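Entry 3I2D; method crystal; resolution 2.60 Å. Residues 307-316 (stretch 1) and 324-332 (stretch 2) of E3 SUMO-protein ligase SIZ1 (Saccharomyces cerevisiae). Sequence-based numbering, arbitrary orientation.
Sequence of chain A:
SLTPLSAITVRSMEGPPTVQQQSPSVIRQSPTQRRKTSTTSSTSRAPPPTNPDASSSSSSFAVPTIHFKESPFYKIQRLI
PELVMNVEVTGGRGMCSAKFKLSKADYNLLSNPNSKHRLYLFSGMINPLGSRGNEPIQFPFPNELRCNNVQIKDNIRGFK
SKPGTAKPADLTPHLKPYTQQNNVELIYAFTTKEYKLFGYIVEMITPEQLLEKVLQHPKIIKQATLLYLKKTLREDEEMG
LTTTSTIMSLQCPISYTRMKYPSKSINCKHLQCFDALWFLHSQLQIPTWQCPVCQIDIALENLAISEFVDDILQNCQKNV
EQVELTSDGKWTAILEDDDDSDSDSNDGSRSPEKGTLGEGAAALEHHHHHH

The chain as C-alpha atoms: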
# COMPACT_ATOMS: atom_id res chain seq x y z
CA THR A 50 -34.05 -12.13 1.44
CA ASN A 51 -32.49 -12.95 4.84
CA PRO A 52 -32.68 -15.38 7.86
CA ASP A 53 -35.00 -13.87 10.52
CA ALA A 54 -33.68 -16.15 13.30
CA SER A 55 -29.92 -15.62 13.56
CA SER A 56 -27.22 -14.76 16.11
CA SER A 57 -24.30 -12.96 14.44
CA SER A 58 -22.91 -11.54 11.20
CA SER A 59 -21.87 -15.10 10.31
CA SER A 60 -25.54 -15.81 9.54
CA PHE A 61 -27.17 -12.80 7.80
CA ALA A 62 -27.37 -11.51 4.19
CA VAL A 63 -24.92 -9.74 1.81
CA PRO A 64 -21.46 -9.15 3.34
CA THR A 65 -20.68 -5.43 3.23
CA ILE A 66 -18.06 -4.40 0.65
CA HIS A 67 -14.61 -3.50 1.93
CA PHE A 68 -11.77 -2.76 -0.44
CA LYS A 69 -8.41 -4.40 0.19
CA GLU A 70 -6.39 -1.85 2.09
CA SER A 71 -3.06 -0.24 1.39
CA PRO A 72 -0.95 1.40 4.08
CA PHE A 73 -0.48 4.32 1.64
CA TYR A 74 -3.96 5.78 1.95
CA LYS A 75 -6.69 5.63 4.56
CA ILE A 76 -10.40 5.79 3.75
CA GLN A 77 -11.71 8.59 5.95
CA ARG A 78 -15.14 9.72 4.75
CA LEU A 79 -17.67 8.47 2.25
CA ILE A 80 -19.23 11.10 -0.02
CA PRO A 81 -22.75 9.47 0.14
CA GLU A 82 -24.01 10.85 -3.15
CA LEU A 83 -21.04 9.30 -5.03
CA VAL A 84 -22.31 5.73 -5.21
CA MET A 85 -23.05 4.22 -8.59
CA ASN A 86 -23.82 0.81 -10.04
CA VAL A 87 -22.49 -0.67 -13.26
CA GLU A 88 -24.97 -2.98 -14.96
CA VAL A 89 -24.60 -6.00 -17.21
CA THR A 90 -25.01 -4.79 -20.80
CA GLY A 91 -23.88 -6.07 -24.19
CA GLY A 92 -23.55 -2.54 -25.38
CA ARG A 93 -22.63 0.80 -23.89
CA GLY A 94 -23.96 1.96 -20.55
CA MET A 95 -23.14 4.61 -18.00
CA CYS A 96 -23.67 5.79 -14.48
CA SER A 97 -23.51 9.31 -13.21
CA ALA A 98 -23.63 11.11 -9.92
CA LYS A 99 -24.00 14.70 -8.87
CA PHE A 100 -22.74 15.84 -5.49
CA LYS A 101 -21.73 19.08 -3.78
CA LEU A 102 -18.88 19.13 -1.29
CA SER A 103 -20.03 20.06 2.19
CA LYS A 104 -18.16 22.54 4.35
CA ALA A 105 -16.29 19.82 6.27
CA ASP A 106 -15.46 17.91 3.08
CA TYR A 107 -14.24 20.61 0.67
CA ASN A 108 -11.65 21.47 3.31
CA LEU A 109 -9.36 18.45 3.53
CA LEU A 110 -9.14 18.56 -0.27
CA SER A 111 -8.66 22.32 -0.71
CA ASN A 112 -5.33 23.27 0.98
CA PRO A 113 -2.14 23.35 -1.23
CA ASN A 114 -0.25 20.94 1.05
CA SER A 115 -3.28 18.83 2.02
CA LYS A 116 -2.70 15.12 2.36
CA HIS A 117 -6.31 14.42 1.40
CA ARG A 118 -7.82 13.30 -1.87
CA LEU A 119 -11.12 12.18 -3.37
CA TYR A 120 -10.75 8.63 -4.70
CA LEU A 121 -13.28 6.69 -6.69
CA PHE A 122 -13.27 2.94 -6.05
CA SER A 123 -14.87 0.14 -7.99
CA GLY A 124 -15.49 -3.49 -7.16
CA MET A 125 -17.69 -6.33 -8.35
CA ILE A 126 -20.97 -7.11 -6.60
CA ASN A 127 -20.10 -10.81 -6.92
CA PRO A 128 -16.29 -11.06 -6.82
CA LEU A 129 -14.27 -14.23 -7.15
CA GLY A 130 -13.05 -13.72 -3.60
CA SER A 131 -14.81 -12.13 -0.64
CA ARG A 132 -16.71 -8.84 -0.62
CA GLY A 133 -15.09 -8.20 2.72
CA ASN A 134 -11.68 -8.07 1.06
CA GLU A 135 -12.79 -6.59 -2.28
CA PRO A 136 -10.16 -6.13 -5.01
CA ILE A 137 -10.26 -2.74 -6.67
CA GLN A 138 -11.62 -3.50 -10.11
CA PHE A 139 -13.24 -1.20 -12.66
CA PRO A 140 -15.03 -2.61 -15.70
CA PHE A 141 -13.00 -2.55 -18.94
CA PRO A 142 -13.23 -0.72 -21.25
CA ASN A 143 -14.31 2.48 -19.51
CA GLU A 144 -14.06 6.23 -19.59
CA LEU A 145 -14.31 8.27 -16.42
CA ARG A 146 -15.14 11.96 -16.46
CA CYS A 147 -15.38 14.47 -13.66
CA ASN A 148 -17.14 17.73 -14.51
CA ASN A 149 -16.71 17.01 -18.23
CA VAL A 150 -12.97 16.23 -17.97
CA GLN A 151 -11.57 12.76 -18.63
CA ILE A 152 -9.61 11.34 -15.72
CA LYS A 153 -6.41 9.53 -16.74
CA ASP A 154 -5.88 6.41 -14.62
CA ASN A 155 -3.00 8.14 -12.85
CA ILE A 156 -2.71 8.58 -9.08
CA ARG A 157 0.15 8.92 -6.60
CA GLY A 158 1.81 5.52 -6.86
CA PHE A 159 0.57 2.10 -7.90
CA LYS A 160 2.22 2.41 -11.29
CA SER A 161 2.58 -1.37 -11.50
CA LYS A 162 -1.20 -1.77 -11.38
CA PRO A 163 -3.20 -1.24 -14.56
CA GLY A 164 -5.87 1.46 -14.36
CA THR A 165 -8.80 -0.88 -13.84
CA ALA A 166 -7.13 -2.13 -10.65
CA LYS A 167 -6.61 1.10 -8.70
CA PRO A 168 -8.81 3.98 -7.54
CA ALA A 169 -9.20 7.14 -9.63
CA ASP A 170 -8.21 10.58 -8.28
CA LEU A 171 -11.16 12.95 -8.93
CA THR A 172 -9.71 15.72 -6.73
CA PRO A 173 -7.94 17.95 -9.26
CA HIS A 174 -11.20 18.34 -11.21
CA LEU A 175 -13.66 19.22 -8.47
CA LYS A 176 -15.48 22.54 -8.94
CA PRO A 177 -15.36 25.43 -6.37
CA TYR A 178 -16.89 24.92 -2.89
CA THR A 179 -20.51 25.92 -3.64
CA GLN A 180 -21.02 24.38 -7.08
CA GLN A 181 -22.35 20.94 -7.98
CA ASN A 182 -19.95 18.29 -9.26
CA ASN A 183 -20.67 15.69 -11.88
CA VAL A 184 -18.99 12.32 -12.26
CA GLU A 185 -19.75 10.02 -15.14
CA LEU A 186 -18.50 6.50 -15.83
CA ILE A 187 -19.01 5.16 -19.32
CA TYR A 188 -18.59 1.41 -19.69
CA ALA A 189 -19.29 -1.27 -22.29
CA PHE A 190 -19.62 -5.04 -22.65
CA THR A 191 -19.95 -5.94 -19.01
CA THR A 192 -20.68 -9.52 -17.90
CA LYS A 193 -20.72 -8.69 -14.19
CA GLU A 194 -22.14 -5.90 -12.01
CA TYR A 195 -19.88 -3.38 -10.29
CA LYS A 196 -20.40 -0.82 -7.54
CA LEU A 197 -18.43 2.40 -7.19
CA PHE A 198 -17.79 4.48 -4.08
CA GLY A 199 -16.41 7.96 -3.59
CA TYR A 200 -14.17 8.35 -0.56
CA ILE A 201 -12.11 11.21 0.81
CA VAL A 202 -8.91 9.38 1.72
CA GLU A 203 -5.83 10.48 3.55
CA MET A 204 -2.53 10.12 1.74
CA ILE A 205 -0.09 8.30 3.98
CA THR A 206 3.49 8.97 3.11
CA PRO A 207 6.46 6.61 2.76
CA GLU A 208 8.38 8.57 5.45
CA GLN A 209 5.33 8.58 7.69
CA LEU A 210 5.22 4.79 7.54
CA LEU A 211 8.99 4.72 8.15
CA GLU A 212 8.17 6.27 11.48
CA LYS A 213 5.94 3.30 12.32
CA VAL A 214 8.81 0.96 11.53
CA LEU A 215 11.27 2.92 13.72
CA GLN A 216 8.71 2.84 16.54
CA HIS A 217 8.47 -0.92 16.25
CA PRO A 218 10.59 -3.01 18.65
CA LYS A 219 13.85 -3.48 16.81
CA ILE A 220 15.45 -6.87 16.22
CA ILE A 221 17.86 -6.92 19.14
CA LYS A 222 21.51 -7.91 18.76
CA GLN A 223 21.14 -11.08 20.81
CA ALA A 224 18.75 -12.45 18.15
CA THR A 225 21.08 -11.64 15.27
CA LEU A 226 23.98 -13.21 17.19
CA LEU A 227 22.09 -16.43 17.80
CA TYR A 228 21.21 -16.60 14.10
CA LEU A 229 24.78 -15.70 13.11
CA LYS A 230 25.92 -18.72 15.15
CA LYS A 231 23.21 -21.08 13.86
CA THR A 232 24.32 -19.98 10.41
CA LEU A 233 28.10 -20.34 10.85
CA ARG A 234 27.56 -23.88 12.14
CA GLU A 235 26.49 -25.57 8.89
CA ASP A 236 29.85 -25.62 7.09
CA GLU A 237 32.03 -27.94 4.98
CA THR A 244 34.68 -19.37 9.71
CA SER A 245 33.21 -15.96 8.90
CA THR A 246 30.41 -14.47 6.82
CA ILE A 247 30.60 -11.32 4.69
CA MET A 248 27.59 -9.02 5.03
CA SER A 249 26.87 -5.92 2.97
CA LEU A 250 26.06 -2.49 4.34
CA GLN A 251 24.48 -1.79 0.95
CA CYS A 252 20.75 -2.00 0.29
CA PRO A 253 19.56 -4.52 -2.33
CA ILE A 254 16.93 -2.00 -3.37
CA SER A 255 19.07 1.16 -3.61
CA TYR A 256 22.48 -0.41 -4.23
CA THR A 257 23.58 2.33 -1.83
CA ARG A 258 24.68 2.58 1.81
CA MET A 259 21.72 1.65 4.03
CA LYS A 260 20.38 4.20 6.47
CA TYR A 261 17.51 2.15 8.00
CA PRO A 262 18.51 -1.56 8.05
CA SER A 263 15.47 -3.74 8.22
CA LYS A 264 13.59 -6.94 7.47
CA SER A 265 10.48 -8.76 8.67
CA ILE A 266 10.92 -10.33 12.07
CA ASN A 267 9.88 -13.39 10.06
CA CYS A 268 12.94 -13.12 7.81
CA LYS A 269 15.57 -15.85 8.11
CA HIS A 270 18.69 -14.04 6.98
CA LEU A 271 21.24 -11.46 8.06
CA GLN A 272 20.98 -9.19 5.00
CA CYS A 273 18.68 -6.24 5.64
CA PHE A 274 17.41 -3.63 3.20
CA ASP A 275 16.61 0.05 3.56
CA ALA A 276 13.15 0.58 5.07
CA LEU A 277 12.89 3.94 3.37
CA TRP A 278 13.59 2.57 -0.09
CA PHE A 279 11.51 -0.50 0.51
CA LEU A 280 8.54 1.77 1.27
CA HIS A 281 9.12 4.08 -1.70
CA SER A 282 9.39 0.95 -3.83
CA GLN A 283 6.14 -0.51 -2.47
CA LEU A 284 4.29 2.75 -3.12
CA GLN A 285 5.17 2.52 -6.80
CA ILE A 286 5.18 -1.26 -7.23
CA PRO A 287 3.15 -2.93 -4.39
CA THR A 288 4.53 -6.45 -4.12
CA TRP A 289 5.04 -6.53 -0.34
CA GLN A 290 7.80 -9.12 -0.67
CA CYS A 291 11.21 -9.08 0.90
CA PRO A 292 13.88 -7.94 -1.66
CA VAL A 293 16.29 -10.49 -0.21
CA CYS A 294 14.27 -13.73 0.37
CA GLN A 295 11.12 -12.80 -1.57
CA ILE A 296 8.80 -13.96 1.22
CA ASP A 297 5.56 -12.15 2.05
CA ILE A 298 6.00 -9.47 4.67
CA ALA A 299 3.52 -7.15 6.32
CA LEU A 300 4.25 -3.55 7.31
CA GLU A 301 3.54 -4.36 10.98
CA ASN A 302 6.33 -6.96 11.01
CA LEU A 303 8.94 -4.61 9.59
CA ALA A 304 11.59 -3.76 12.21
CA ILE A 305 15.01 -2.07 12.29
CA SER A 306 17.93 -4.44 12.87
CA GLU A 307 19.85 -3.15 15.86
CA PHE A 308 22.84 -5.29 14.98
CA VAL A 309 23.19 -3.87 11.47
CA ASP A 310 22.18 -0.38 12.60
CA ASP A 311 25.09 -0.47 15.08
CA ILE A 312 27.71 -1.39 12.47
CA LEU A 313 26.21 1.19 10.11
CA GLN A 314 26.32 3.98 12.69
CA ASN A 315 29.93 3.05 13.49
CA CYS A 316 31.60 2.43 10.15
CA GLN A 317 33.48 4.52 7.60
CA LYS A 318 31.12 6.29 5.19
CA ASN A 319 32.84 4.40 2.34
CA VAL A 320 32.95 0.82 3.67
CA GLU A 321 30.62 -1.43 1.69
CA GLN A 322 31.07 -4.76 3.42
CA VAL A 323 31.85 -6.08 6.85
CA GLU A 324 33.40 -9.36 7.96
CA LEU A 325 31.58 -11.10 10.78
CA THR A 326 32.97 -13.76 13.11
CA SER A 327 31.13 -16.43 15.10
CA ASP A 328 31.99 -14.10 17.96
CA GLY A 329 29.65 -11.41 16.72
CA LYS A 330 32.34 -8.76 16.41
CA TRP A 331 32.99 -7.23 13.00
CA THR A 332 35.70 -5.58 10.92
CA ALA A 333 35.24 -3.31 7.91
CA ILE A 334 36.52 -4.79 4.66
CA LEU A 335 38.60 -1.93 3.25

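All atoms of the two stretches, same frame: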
# COMPACT_ATOMS: atom_id res chain seq x y z
N GLU A 307 18.92 -3.84 14.99
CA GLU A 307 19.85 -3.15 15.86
C GLU A 307 21.29 -3.55 15.57
O GLU A 307 22.20 -2.71 15.60
CB GLU A 307 19.51 -3.46 17.32
CG GLU A 307 20.22 -2.55 18.29
CD GLU A 307 19.88 -2.86 19.73
OE1 GLU A 307 20.34 -3.91 20.22
OE2 GLU A 307 19.15 -2.05 20.35
N PHE A 308 21.50 -4.83 15.27
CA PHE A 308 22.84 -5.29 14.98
C PHE A 308 23.43 -4.51 13.82
O PHE A 308 24.48 -3.88 13.97
CB PHE A 308 22.88 -6.78 14.62
CG PHE A 308 24.27 -7.30 14.43
CD1 PHE A 308 25.12 -7.49 15.52
CD2 PHE A 308 24.78 -7.52 13.16
CE1 PHE A 308 26.44 -7.88 15.36
CE2 PHE A 308 26.12 -7.92 12.98
CZ PHE A 308 26.94 -8.10 14.08
N VAL A 309 22.74 -4.55 12.68
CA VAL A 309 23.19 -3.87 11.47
C VAL A 309 23.21 -2.35 11.63
O VAL A 309 24.09 -1.67 11.09
CB VAL A 309 22.30 -4.24 10.25
CG1 VAL A 309 22.79 -3.53 9.01
CG2 VAL A 309 22.35 -5.73 10.01
N ASP A 310 22.24 -1.81 12.37
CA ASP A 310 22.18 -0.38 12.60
C ASP A 310 23.47 0.03 13.32
O ASP A 310 24.08 1.04 12.98
CB ASP A 310 20.98 -0.03 13.47
CG ASP A 310 20.55 1.42 13.31
OD1 ASP A 310 19.66 1.86 14.07
OD2 ASP A 310 21.10 2.11 12.43
N ASP A 311 23.87 -0.75 14.32
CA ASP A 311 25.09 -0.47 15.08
C ASP A 311 26.31 -0.36 14.16
O ASP A 311 27.02 0.64 14.17
CB ASP A 311 25.34 -1.55 16.13
CG ASP A 311 24.55 -1.32 17.41
OD1 ASP A 311 23.70 -0.39 17.43
OD2 ASP A 311 24.79 -2.07 18.40
N ILE A 312 26.56 -1.41 13.38
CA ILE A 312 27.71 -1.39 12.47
C ILE A 312 27.63 -0.17 11.55
O ILE A 312 28.62 0.52 11.33
CB ILE A 312 27.75 -2.68 11.60
CG1 ILE A 312 27.76 -3.92 12.49
CG2 ILE A 312 28.98 -2.66 10.69
CD1 ILE A 312 27.82 -5.21 11.73
N LEU A 313 26.44 0.09 11.03
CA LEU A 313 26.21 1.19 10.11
C LEU A 313 26.50 2.56 10.72
O LEU A 313 27.06 3.44 10.06
CB LEU A 313 24.77 1.13 9.61
CG LEU A 313 24.48 1.21 8.12
CD1 LEU A 313 25.45 0.37 7.29
CD2 LEU A 313 23.06 0.75 7.91
N GLN A 314 26.12 2.72 11.98
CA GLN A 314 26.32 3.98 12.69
C GLN A 314 27.71 4.05 13.30
O GLN A 314 27.99 4.95 14.09
CB GLN A 314 25.26 4.12 13.79
CG GLN A 314 24.65 5.50 13.90
CD GLN A 314 23.88 5.89 12.64
OE1 GLN A 314 24.44 5.94 11.54
NE2 GLN A 314 22.59 6.17 12.80
N ASN A 315 28.57 3.10 12.95
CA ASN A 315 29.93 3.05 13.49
C ASN A 315 30.92 2.52 12.48
O ASN A 315 31.84 1.78 12.83
CB ASN A 315 29.96 2.17 14.73
CG ASN A 315 29.38 2.86 15.93
OD1 ASN A 315 30.11 3.37 16.77
ND2 ASN A 315 28.05 2.89 16.02
N CYS A 316 30.73 2.89 11.22
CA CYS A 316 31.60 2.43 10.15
C CYS A 316 31.94 3.58 9.21
O CYS A 316 31.19 4.55 9.12
CB CYS A 316 30.90 1.32 9.38
SG CYS A 316 31.91 0.51 8.16
N GLU A 324 33.14 -7.96 7.69
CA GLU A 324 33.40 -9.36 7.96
C GLU A 324 32.94 -9.67 9.37
O GLU A 324 33.32 -8.98 10.32
CB GLU A 324 34.88 -9.69 7.81
CG GLU A 324 35.15 -11.17 8.00
CD GLU A 324 36.20 -11.71 7.05
OE1 GLU A 324 36.05 -11.53 5.82
OE2 GLU A 324 37.18 -12.33 7.54
N LEU A 325 32.12 -10.70 9.50
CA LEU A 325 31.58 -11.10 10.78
C LEU A 325 32.17 -12.43 11.23
O LEU A 325 32.37 -13.34 10.42
CB LEU A 325 30.06 -11.23 10.70
CG LEU A 325 29.26 -9.99 10.28
CD1 LEU A 325 27.78 -10.35 10.19
CD2 LEU A 325 29.49 -8.88 11.30
N THR A 326 32.44 -12.53 12.53
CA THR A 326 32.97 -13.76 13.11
C THR A 326 31.96 -14.36 14.09
O THR A 326 31.14 -13.64 14.69
CB THR A 326 34.33 -13.52 13.84
OG1 THR A 326 34.18 -12.49 14.83
CG2 THR A 326 35.40 -13.12 12.85
N SER A 327 32.01 -15.68 14.22
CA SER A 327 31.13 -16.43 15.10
C SER A 327 30.94 -15.66 16.39
O SER A 327 29.90 -15.73 17.04
CB SER A 327 31.75 -17.79 15.39
OG SER A 327 32.36 -18.30 14.21
N ASP A 328 31.98 -14.92 16.76
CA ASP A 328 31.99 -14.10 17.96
C ASP A 328 30.77 -13.19 17.91
O ASP A 328 29.88 -13.26 18.75
CB ASP A 328 33.27 -13.25 18.01
CG ASP A 328 33.55 -12.69 19.41
OD1 ASP A 328 34.20 -13.40 20.21
OD2 ASP A 328 33.12 -11.55 19.70
N GLY A 329 30.73 -12.35 16.88
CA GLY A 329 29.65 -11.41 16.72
C GLY A 329 30.28 -10.07 16.40
O GLY A 329 29.63 -9.15 15.90
N LYS A 330 31.58 -9.97 16.69
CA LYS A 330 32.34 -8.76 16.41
C LYS A 330 32.46 -8.64 14.89
O LYS A 330 32.20 -9.60 14.16
CB LYS A 330 33.74 -8.85 17.02
CG LYS A 330 33.95 -8.07 18.32
CD LYS A 330 33.30 -8.72 19.53
CE LYS A 330 33.57 -7.92 20.79
NZ LYS A 330 32.95 -8.50 22.02
N TRP A 331 32.85 -7.46 14.43
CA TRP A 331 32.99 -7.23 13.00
C TRP A 331 34.22 -6.39 12.69
O TRP A 331 34.83 -5.80 13.58
CB TRP A 331 31.77 -6.51 12.45
CG TRP A 331 31.48 -5.20 13.13
CD1 TRP A 331 30.82 -5.03 14.31
CD2 TRP A 331 31.90 -3.90 12.71
NE1 TRP A 331 30.79 -3.70 14.65
CE2 TRP A 331 31.44 -2.98 13.68
CE3 TRP A 331 32.61 -3.42 11.60
CZ2 TRP A 331 31.68 -1.61 13.58
CZ3 TRP A 331 32.85 -2.05 11.50
CH2 TRP A 331 32.38 -1.16 12.49
N THR A 332 34.57 -6.36 11.40
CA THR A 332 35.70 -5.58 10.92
C THR A 332 35.39 -5.15 9.50
O THR A 332 35.02 -5.98 8.66
CB THR A 332 36.99 -6.41 10.91
OG1 THR A 332 36.74 -7.64 10.23
CG2 THR A 332 37.46 -6.69 12.34

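The most striking feature of this contact is the way Ile 312 packs over one face of the indole of Trp 331. Its CG2 sits 3.7 Å from the centroid of the tryptophan six-membered ring, only 9° off the ring normal, so the methyl carbon sits almost directly over the ring centre, in a CH-pi interaction. The same side chain also covers the five-membered part of the indole, with Ile 312 CG1 3.7 Å from both NE1 and CD1 of Trp 331. A beta-branched residue suits this position, because its two branches spread over a broad, flat surface: with chi1 in the m well, CG1 and CG2 both rest on the ring system.

Trp 331, for its part, accounts for the largest share of the buried surface. It stands in a strand with its CA-to-CB bond directed toward the helix, and the indole is long enough to reach past the helix to the residues that follow it. There Asn 315 O approaches Trp 331 CH2 at 3.0 Å, near the plane of the ring. The carbonyl thus meets the ring edge, where the hydrogens carry slight positive charge, rather than the electron-rich face, although the distance is short. Cys 316 adds an apolar contact, CB to Trp 331 CH2 at 4.2 Å, and its SG lies obliquely, 5.4 Å from the centroid of the six-membered ring.

One turn earlier in the helix, Phe 308 extends the apolar surface. Its CA-to-CB bond runs sideways, but its long side chain, in the t rotamer, carries the ring to the other stretch, where CZ lies 3.9 Å from Leu 325 CD2. That same leucine methyl is 4.1 Å from Ile 312 CD1, so Leu 325, buried, branched at its end and pointing toward the helix, touches two residues spaced four apart on it. Phe 308 CZ also meets Gly 329 O at 3.4 Å, again near the ring plane. Gly 329 adopts phi/psi of 133/-18, where a CB would be jammed against the preceding carbonyl oxygen; the backbone itself calls for glycine.

No hydrogen bond crosses between the stretches; those found here lie within one stretch or the other. The amide of Asn 315 suits its place as a donor: ND2 bonds Asp 311 O at 3.1 Å, tying Asn 315, two residues beyond the end of the helix, back to its last turn. In the other stretch, Glu 324 N to Thr 332 O at 2.9 Å and Thr 332 N to Glu 324 O at 3.1 Å join the two strands, helping to hold Leu 325 and Trp 331 on the side facing the helix.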